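PDB 3ON1: BH2414 protein from Bacillus halodurans, which is of unknown function but belongs to the L7Ae/L30e/S12e/Gadd45 family, many of whose members bind RNA, so that a similar role is possible. Local coordinates for residues 7-12 with 89-94; 3-8 with 96-101. All coordinates share one frame; numbering follows the deposited sequence. Where two conformers were deposited one is given.

How the contacts relate
Contacts 1 and 2 join the same two elements, the first helix of the chain (5-15) and the last (89-100), at successive levels, with centres about 8 Å apart. Both lie toward the surface: none of the touching residues is fully buried, and the areas are similar, 196 and 218 Å². They meet where Leu9 CD2 of contact 1 lies 4.0 Å from Leu98 CD1 of contact 2. The chemistry is apolar in each, but the aromatic group changes sides. In contact 1 the last helix supplies Phe91, met obliquely by backbone and leucine atoms; in contact 2 the first helix supplies Trp6, covered over one face by Ile99. Lysine alkyl chains border them, Lys94 and Lys5 respectively.

Contact 1 of 2, residues 7-12 with 89-94; sequences LSLLGL and AGFSRK
The Phe91 ring meets Leu9 and Leu12 at a slant, neither squarely over a face nor squarely at an edge. Its CE1 atom does most of the touching, lying 3.5 Å from the carbonyl oxygen Leu9 O and 3.6 Å from the methyl Leu9 CD1. Farther round the ring, Phe91 CZ comes to 4.0 Å of the backbone carbon Leu12 C, while Leu12 CB is 4.1 Å from Phe91 CE1. These contacts place the ring against the first helix by van der Waals packing. The helix axes run nearly antiparallel, at 171°, and are 10.8 Å apart at closest approach, a spacing bridged by side chains. In this alpha-beta-alpha sandwich of the L7Ae/L30e type, the first and last helices lie side by side; Leu10 turns inward to Ile39 and Ile84 of the sheet, and Phe91 also touches Val86. Leu9 divides its two methyls between two partners. With CG anti to the backbone N (chi1 -168°), the side chain extends toward the other helix, where Leu9 CD1 takes the ring and Leu9 CD2 packs 3.5 Å from Lys94 CG. The Lys94 chain crosses Leu9 at about a right angle, its amine end leading away.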
loop_
_atom_site.group_PDB
_atom_site.type_symbol
_atom_site.label_atom_id
_atom_site.label_comp_id
_atom_site.label_asym_id
_atom_site.label_seq_id
_atom_site.Cartn_x
_atom_site.Cartn_y
_atom_site.Cartn_z
ATOM N N LEU A 7 -0.377 -7.971 7.765
ATOM C CA LEU A 7 0.597 -7.084 8.402
ATOM C C LEU A 7 1.985 -7.718 8.454
ATOM O O LEU A 7 2.989 -7.055 8.180
ATOM C CB LEU A 7 0.132 -6.682 9.805
ATOM C CG LEU A 7 -1.007 -5.664 9.809
ATOM C CD1 LEU A 7 -1.657 -5.634 11.180
ATOM C CD2 LEU A 7 -0.514 -4.276 9.406
ATOM N N SER A 8 2.027 -8.999 8.810
ATOM C CA SER A 8 3.273 -9.757 8.847
ATOM C C SER A 8 3.909 -9.830 7.461
ATOM O O SER A 8 5.110 -9.616 7.309
ATOM C CB SER A 8 3.026 -11.166 9.387
ATOM O OG SER A 8 4.212 -11.939 9.323
ATOM N N LEU A 9 3.088 -10.118 6.452
ATOM C CA LEU A 9 3.562 -10.203 5.073
ATOM C C LEU A 9 4.089 -8.857 4.566
ATOM O O LEU A 9 5.079 -8.804 3.826
ATOM C CB LEU A 9 2.466 -10.739 4.150
ATOM C CG LEU A 9 2.972 -11.133 2.760
ATOM C CD1 LEU A 9 3.972 -12.285 2.830
ATOM C CD2 LEU A 9 1.816 -11.482 1.843
ATOM N N LEU A 10 3.429 -7.777 4.973
ATOM C CA LEU A 10 3.878 -6.422 4.643
ATOM C C LEU A 10 5.293 -6.173 5.187
ATOM O O LEU A 10 6.129 -5.565 4.511
ATOM C CB LEU A 10 2.873 -5.400 5.180
ATOM C CG LEU A 10 2.803 -3.987 4.602
ATOM C CD1 LEU A 10 2.620 -3.985 3.085
ATOM C CD2 LEU A 10 1.667 -3.232 5.276
ATOM N N GLY A 11 5.553 -6.670 6.396
ATOM C CA GLY A 11 6.885 -6.618 7.004
ATOM C C GLY A 11 7.944 -7.323 6.176
ATOM O O GLY A 11 9.054 -6.816 6.009
ATOM N N LEU A 12 7.605 -8.499 5.654
ATOM C CA LEU A 12 8.516 -9.220 4.766
ATOM C C LEU A 12 8.761 -8.463 3.462
ATOM O O LEU A 12 9.880 -8.472 2.945
ATOM C CB LEU A 12 8.005 -10.635 4.481
ATOM C CG LEU A 12 7.847 -11.564 5.693
ATOM C CD1 LEU A 12 7.520 -12.961 5.217
ATOM C CD2 LEU A 12 9.095 -11.598 6.566
ATOM N N ALA A 89 4.747 -8.019 -7.760
ATOM C CA ALA A 89 3.436 -8.553 -8.139
ATOM C C ALA A 89 2.965 -9.725 -7.277
ATOM O O ALA A 89 1.774 -9.841 -6.986
ATOM C CB ALA A 89 3.406 -8.933 -9.633
ATOM N N GLY A 90 3.891 -10.596 -6.881
ATOM C CA GLY A 90 3.558 -11.724 -5.996
ATOM C C GLY A 90 3.067 -11.263 -4.632
ATOM O O GLY A 90 2.042 -11.730 -4.136
ATOM N N PHE A 91 3.798 -10.338 -4.022
ATOM C CA PHE A 91 3.355 -9.731 -2.769
ATOM C C PHE A 91 2.009 -9.011 -2.949
ATOM O O PHE A 91 1.122 -9.116 -2.100
ATOM C CB PHE A 91 4.413 -8.758 -2.239
ATOM C CG PHE A 91 5.454 -9.401 -1.360
ATOM C CD1 PHE A 91 5.187 -9.635 -0.016
ATOM C CD2 PHE A 91 6.702 -9.749 -1.866
ATOM C CE1 PHE A 91 6.136 -10.218 0.810
ATOM C CE2 PHE A 91 7.672 -10.334 -1.038
ATOM C CZ PHE A 91 7.381 -10.568 0.301
ATOM N N SER A 92 1.863 -8.281 -4.051
ATOM C CA SER A 92 0.622 -7.554 -4.313
ATOM C C SER A 92 -0.583 -8.491 -4.344
ATOM O O SER A 92 -1.607 -8.203 -3.724
ATOM C CB SER A 92 0.718 -6.748 -5.608
ATOM O OG SER A 92 1.633 -5.683 -5.460
ATOM N N ARG A 93 -0.452 -9.602 -5.072
ATOM C CA ARG A 93 -1.532 -10.584 -5.196
ATOM C C ARG A 93 -1.912 -11.128 -3.826
ATOM O O ARG A 93 -3.082 -11.096 -3.438
ATOM C CB ARG A 93 -1.131 -11.731 -6.133
ATOM C CG ARG A 93 -1.342 -11.433 -7.609
ATOM C CD ARG A 93 -1.307 -12.698 -8.462
ATOM N NE ARG A 93 -0.061 -13.433 -8.283
ATOM C CZ ARG A 93 1.045 -13.200 -8.979
ATOM N NH1 ARG A 93 1.057 -12.258 -9.912
ATOM N NH2 ARG A 93 2.135 -13.914 -8.747
ATOM N N LYS A 94 -0.905 -11.585 -3.084
ATOM C CA LYS A 94 -1.123 -12.220 -1.791
ATOM C C LYS A 94 -1.681 -11.252 -0.741
ATOM O O LYS A 94 -2.605 -11.602 0.002
ATOM C CB LYS A 94 0.163 -12.897 -1.305
ATOM C CG LYS A 94 -0.010 -13.780 -0.066
ATOM C CD LYS A 94 -0.967 -14.920 -0.329
ATOM C CE LYS A 94 -0.712 -16.080 0.611
ATOM N NZ LYS A 94 -1.520 -17.239 0.185
#

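Contact 2 of 2, residues 3-8 with 96-101; sequences EAKWLS and AALIDE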
loop_
_atom_site.group_PDB
_atom_site.type_symbol
_atom_site.label_atom_id
_atom_site.label_comp_id
_atom_site.label_asym_id
_atom_site.label_seq_id
_atom_site.Cartn_x
_atom_site.Cartn_y
_atom_site.Cartn_z
ATOM N N GLU A 3 -1.032 -8.286 14.364
ATOM C CA GLU A 3 -0.637 -9.720 14.180
ATOM C C GLU A 3 -1.423 -10.426 13.058
ATOM O O GLU A 3 -1.381 -11.656 12.934
ATOM C CB GLU A 3 -0.709 -10.503 15.506
ATOM C CG GLU A 3 -2.096 -10.601 16.153
ATOM C CD GLU A 3 -2.178 -11.696 17.214
ATOM O OE1 GLU A 3 -1.304 -11.742 18.112
ATOM O OE2 GLU A 3 -3.130 -12.509 17.154
ATOM N N ALA A 4 -2.131 -9.642 12.248
ATOM C CA ALA A 4 -2.807 -10.171 11.069
ATOM C C ALA A 4 -1.761 -10.726 10.110
ATOM O O ALA A 4 -0.600 -10.299 10.128
ATOM C CB ALA A 4 -3.629 -9.086 10.393
ATOM N N LYS A 5 -2.171 -11.689 9.291
ATOM C CA LYS A 5 -1.301 -12.264 8.270
ATOM C C LYS A 5 -0.805 -11.201 7.285
ATOM O O LYS A 5 0.365 -11.215 6.885
ATOM C CB LYS A 5 -2.015 -13.391 7.517
ATOM C CG LYS A 5 -2.192 -14.677 8.318
ATOM C CD LYS A 5 -3.045 -15.681 7.543
ATOM C CE LYS A 5 -3.228 -16.993 8.302
ATOM N NZ LYS A 5 -1.978 -17.805 8.405
ATOM N N TRP A 6 -1.680 -10.278 6.892
ATOM C CA TRP A 6 -1.266 -9.279 5.906
ATOM C C TRP A 6 -0.272 -8.269 6.473
ATOM O O TRP A 6 0.591 -7.785 5.752
ATOM C CB TRP A 6 -2.448 -8.605 5.193
ATOM C CG TRP A 6 -3.307 -7.698 6.016
ATOM C CD1 TRP A 6 -4.459 -8.034 6.662
ATOM C CD2 TRP A 6 -3.114 -6.294 6.243
ATOM N NE1 TRP A 6 -4.989 -6.933 7.294
ATOM C CE2 TRP A 6 -4.185 -5.852 7.051
ATOM C CE3 TRP A 6 -2.141 -5.368 5.840
ATOM C CZ2 TRP A 6 -4.305 -4.521 7.478
ATOM C CZ3 TRP A 6 -2.263 -4.045 6.263
ATOM C CH2 TRP A 6 -3.338 -3.638 7.077
ATOM N N LEU A 7 -0.377 -7.971 7.765
ATOM C CA LEU A 7 0.597 -7.084 8.402
ATOM C C LEU A 7 1.985 -7.718 8.454
ATOM O O LEU A 7 2.989 -7.055 8.180
ATOM C CB LEU A 7 0.132 -6.682 9.805
ATOM C CG LEU A 7 -1.007 -5.664 9.809
ATOM C CD1 LEU A 7 -1.657 -5.634 11.180
ATOM C CD2 LEU A 7 -0.514 -4.276 9.406
ATOM N N SER A 8 2.027 -8.999 8.810
ATOM C CA SER A 8 3.273 -9.757 8.847
ATOM C C SER A 8 3.909 -9.830 7.461
ATOM O O SER A 8 5.110 -9.616 7.309
ATOM C CB SER A 8 3.026 -11.166 9.387
ATOM O OG SER A 8 4.212 -11.939 9.323
ATOM N N ALA A 96 -3.449 -8.568 -1.329
ATOM C CA ALA A 96 -4.827 -8.272 -1.718
ATOM C C ALA A 96 -5.762 -9.409 -1.309
ATOM O O ALA A 96 -6.839 -9.163 -0.768
ATOM C CB ALA A 96 -4.923 -7.999 -3.218
ATOM N N ALA A 97 -5.337 -10.650 -1.545
ATOM C CA ALA A 97 -6.128 -11.825 -1.171
ATOM C C ALA A 97 -6.374 -11.882 0.335
ATOM O O ALA A 97 -7.482 -12.185 0.775
ATOM C CB ALA A 97 -5.453 -13.100 -1.651
ATOM N N LEU A 98 -5.343 -11.564 1.116
ATOM C CA LEU A 98 -5.445 -11.590 2.571
ATOM C C LEU A 98 -6.391 -10.508 3.082
ATOM O O LEU A 98 -7.240 -10.764 3.941
ATOM C CB LEU A 98 -4.061 -11.450 3.210
ATOM C CG LEU A 98 -3.143 -12.673 3.125
ATOM C CD1 LEU A 98 -1.727 -12.285 3.510
ATOM C CD2 LEU A 98 -3.656 -13.803 4.009
ATOM N N ILE A 99 -6.251 -9.306 2.531
ATOM C CA ILE A 99 -7.138 -8.193 2.854
ATOM C C ILE A 99 -8.588 -8.490 2.416
ATOM O O ILE A 99 -9.532 -8.208 3.159
ATOM C CB ILE A 99 -6.597 -6.862 2.259
ATOM C CG1 ILE A 99 -5.302 -6.451 2.979
ATOM C CG2 ILE A 99 -7.643 -5.750 2.348
ATOM C CD1 ILE A 99 -4.434 -5.449 2.215
ATOM N N ASP A 100 -8.751 -9.096 1.238
ATOM C CA ASP A 100 -10.084 -9.410 0.688
ATOM C C ASP A 100 -10.728 -10.639 1.325
ATOM O O ASP A 100 -11.914 -10.914 1.106
ATOM C CB ASP A 100 -10.019 -9.608 -0.831
ATOM C CG ASP A 100 -9.768 -8.315 -1.588
ATOM O OD1 ASP A 100 -9.995 -7.221 -1.022
ATOM O OD2 ASP A 100 -9.340 -8.400 -2.763
ATOM N N GLU A 101 -9.944 -11.380 2.101
ATOM C CA GLU A 101 -10.430 -12.561 2.795
ATOM C C GLU A 101 -11.146 -12.148 4.076
ATOM O O GLU A 101 -12.322 -11.806 4.053
ATOM C CB GLU A 101 -9.263 -13.481 3.130
ATOM C CG GLU A 101 -9.639 -14.793 3.766
ATOM C CD GLU A 101 -8.591 -15.236 4.752
ATOM O OE1 GLU A 101 -8.604 -14.727 5.895
ATOM O OE2 GLU A 101 -7.750 -16.080 4.384
#
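The CH-pi interaction joins Ile99 to Trp6: Ile99 CG1 stands over one face of the indole, 3.9 Å from the centroid of the five-membered ring atoms of Trp6 and only 14° off the ring normal. Its nearest ring atom is Trp6 CG, 3.8 Å from Ile99 CG1, with Trp6 CD2 only slightly farther. The methylene therefore sits above the pyrrole part of the indole. The opposite face is covered from within the first helix by Leu7 CG, which lies toward the rim, so the indole is held between two aliphatic groups. A chi1 of 69° puts Trp6 CG between the backbone N and the carbonyl carbon, a crowded position from which the indole reaches off its helix, toward Val66 and Leu72, with one face turned to Ile99.

In the family's alpha-beta-alpha fold the start of the first helix packs here beside the C-terminal part of the last, where Leu98 and Ile99 lie; Ala4 is the N-cap residue of helix 5-15. Trp6 and Ile99 both reach Val66 on strand 63-66, at one edge of the sheet, joining the helix pair to that side.

Purely aliphatic packing adds Leu98, at the closest backbone approach, where Trp6 CA and Leu98 CA are 5.8 Å apart. Trp6 CB touches Leu98 CB at 3.8 Å. The methyls then part: Leu98 CD1 rests 3.9 Å from Trp6 CA, whereas Leu98 CD2 lies 3.9 Å from Lys5 CB and also meets Lys5 CD. Lys5 crosses Leu98 at roughly a right angle, using its alkyl chain as the apolar surface while its end leads away.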